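Local coordinates for protein caprin-2 (Danio rerio, PDB 4OUS) that probably takes part in canonical Wnt signaling through its C1q domain, which assembles into a calcium-binding trimer, at residues F57-A63 and D90-N96. The protein carries 1 engineered substitution. Sequence-based numbering, arbitrary orientation. Where two conformers were deposited one is given.
Sequences FHILKLA and DHETASN
The ring of Phe-57 lies over the backbone of Asn-96, whose N sits 3.5 Å above the ring plane, while Phe-57 CZ touches Asn-96 CB. With CG between the backbone N and the carbonyl carbon (chi1 65°), the ring is folded back over its cross-strand partner. Cutting Phe-57 back to an alanine is likely to open a gap beside its neighbours Ile-70 and Leu-110 and uncover the backbone N of Asn-96. On the other face, His-58 CD2 meets Ser-95 CB at 3.5 Å, and one water bonds both His-58 NE2 and Ser-95 OG. Ile-59 and Ala-94 form a hydrogen-bonded pair, Ile-59 N to Ala-94 O and Ala-94 N to Ile-59 O both measuring 2.8 Å. Segments 57-60 and 93-96 run at 169°, part of the antiparallel pairing of strands 51-60 and 93-102 in the C1q jelly-roll sandwich: Phe-57, Ile-59 and Ala-94 face the opposing sheet, whereas His-58 ND1 hydrogen-bonds ND1 of His-97 of the second subunit. Next along the pair, Lys-61 N donates to Glu-92 O (N-H...O 172°). Lys-61 O is taken by His-91 ND1 at 2.8 Å, in both the ring plane and the carbonyl plane, and not by Glu-92 N, which is buried without a partner. With Ala-63 CB over one face, 4.0 Å from the ring centroid, this restrains the imidazole's rotation; Tyr-118 meets it edge-to-face. Lys-61 NZ donates hydrogen bonds to Leu-62 O, Val-66 O and, through a water, reaches Asp-90 O. Glu-92 OE1 accepts from Thr-93 N, and its OE2 joins the Glu-92 OE2 atoms of the other two subunits around calcium.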
loop_
_atom_site.group_PDB
_atom_site.type_symbol
_atom_site.label_atom_id
_atom_site.label_comp_id
_atom_site.label_asym_id
_atom_site.label_seq_id
_atom_site.Cartn_x
_atom_site.Cartn_y
_atom_site.Cartn_z
ATOM N N PHE A 57 4.555 -4.267 1.009
ATOM C CA PHE A 57 5.701 -3.863 1.809
ATOM C C PHE A 57 5.869 -2.356 1.789
ATOM O O PHE A 57 5.501 -1.689 0.820
ATOM C CB PHE A 57 6.991 -4.562 1.342
ATOM C CG PHE A 57 7.439 -4.200 -0.047
ATOM C CD1 PHE A 57 8.295 -3.128 -0.255
ATOM C CD2 PHE A 57 7.048 -4.952 -1.141
ATOM C CE1 PHE A 57 8.734 -2.798 -1.531
ATOM C CE2 PHE A 57 7.490 -4.622 -2.417
ATOM C CZ PHE A 57 8.333 -3.551 -2.605
ATOM N N HIS A 58 6.439 -1.840 2.876
ATOM C CA HIS A 58 6.744 -0.428 3.060
ATOM C C HIS A 58 8.096 -0.357 3.741
ATOM O O HIS A 58 8.210 -0.812 4.882
ATOM C CB HIS A 58 5.695 0.265 3.934
ATOM C CG HIS A 58 4.369 0.450 3.273
ATOM N ND1 HIS A 58 3.383 -0.514 3.261
ATOM C CD2 HIS A 58 3.870 1.514 2.605
ATOM C CE1 HIS A 58 2.335 -0.047 2.605
ATOM N NE2 HIS A 58 2.602 1.182 2.202
ATOM N N ILE A 59 9.111 0.193 3.079
ATOM C CA ILE A 59 10.456 0.191 3.641
ATOM C C ILE A 59 10.981 1.623 3.741
ATOM O O ILE A 59 11.070 2.321 2.735
ATOM C CB ILE A 59 11.417 -0.665 2.790
ATOM C CG1 ILE A 59 10.869 -2.090 2.576
ATOM C CG2 ILE A 59 12.798 -0.689 3.415
ATOM C CD1 ILE A 59 10.735 -2.923 3.826
ATOM N N LEU A 60 11.320 2.062 4.950
ATOM C CA LEU A 60 11.846 3.406 5.160
ATOM C C LEU A 60 13.364 3.383 5.032
ATOM O O LEU A 60 14.022 2.553 5.667
ATOM C CB LEU A 60 11.439 3.931 6.540
ATOM C CG LEU A 60 11.699 5.416 6.791
ATOM C CD1 LEU A 60 10.705 6.270 6.016
ATOM C CD2 LEU A 60 11.656 5.742 8.279
ATOM N N LYS A 61 13.923 4.280 4.223
ATOM C CA LYS A 61 15.375 4.330 4.057
ATOM C C LYS A 61 16.051 5.164 5.128
ATOM O O LYS A 61 15.437 6.059 5.713
ATOM C CB LYS A 61 15.749 4.883 2.681
ATOM C CG LYS A 61 15.532 6.383 2.502
ATOM C CD LYS A 61 15.741 6.844 1.051
ATOM C CE LYS A 61 17.150 6.583 0.531
ATOM N NZ LYS A 61 18.173 7.390 1.245
ATOM N N LEU A 62 17.324 4.869 5.375
ATOM C CA LEU A 62 18.163 5.759 6.165
ATOM C C LEU A 62 18.321 7.086 5.437
ATOM O O LEU A 62 18.308 7.151 4.198
ATOM C CB LEU A 62 19.542 5.150 6.426
ATOM C CG LEU A 62 19.598 3.854 7.234
ATOM C CD1 LEU A 62 21.035 3.523 7.609
ATOM C CD2 LEU A 62 18.741 3.961 8.475
ATOM N N ALA A 63 18.501 8.138 6.223
ATOM C CA ALA A 63 18.703 9.478 5.696
ATOM C C ALA A 63 20.161 9.657 5.289
ATOM O O ALA A 63 20.926 10.384 5.934
ATOM C CB ALA A 63 18.287 10.522 6.719
ATOM N N ASP A 90 16.819 12.989 3.378
ATOM C CA ASP A 90 15.807 12.737 4.391
ATOM C C ASP A 90 15.381 11.279 4.271
ATOM O O ASP A 90 15.753 10.586 3.317
ATOM C CB ASP A 90 14.616 13.681 4.190
ATOM C CG ASP A 90 13.799 13.916 5.461
ATOM O OD1 ASP A 90 13.840 13.094 6.398
ATOM O OD2 ASP A 90 13.095 14.947 5.508
ATOM N N HIS A 91 14.602 10.808 5.233
ATOM C CA HIS A 91 13.972 9.511 5.090
ATOM C C HIS A 91 12.950 9.570 3.960
ATOM O O HIS A 91 12.407 10.628 3.628
ATOM C CB HIS A 91 13.300 9.083 6.389
ATOM C CG HIS A 91 14.229 9.033 7.561
ATOM N ND1 HIS A 91 15.191 8.060 7.713
ATOM C CD2 HIS A 91 14.333 9.839 8.643
ATOM C CE1 HIS A 91 15.853 8.270 8.836
ATOM N NE2 HIS A 91 15.353 9.343 9.419
ATOM N N GLU A 92 12.721 8.417 3.361
ATOM C CA GLU A 92 11.801 8.241 2.255
ATOM C C GLU A 92 11.382 6.785 2.257
ATOM O O GLU A 92 12.100 5.947 2.802
ATOM C CB GLU A 92 12.433 8.596 0.909
ATOM C CG GLU A 92 11.877 9.795 0.162
ATOM C CD GLU A 92 10.461 9.556 -0.381
ATOM O OE1 GLU A 92 9.702 8.722 0.161
ATOM O OE2 GLU A 92 10.156 10.105 -1.460
ATOM N N THR A 93 10.258 6.474 1.624
ATOM C CA THR A 93 9.661 5.151 1.727
ATOM C C THR A 93 9.542 4.485 0.367
ATOM O O THR A 93 8.977 5.063 -0.569
ATOM C CB THR A 93 8.276 5.234 2.389
ATOM O OG1 THR A 93 8.394 5.959 3.618
ATOM C CG2 THR A 93 7.708 3.850 2.666
ATOM N N ALA A 94 10.076 3.271 0.269
ATOM C CA ALA A 94 9.950 2.425 -0.911
ATOM C C ALA A 94 8.870 1.390 -0.642
ATOM O O ALA A 94 9.000 0.585 0.295
ATOM C CB ALA A 94 11.278 1.754 -1.235
ATOM N N SER A 95 7.807 1.395 -1.445
ATOM C CA SER A 95 6.682 0.500 -1.214
ATOM C C SER A 95 6.143 -0.068 -2.513
ATOM O O SER A 95 6.248 0.563 -3.573
ATOM C CB SER A 95 5.562 1.224 -0.454
ATOM O OG SER A 95 5.012 2.284 -1.216
ATOM N N ASN A 96 5.577 -1.262 -2.424
ATOM C CA ASN A 96 4.837 -1.836 -3.534
ATOM C C ASN A 96 3.980 -2.985 -3.003
ATOM O O ASN A 96 3.883 -3.204 -1.786
ATOM C CB ASN A 96 5.763 -2.292 -4.670
ATOM C CG ASN A 96 5.133 -2.097 -6.045
ATOM O OD1 ASN A 96 3.916 -2.228 -6.203
ATOM N ND2 ASN A 96 5.951 -1.796 -7.045
HETATM O O HOH W 1 2.486 3.118 -0.366
HETATM O O HOH W 2 17.231 10.030 1.130
#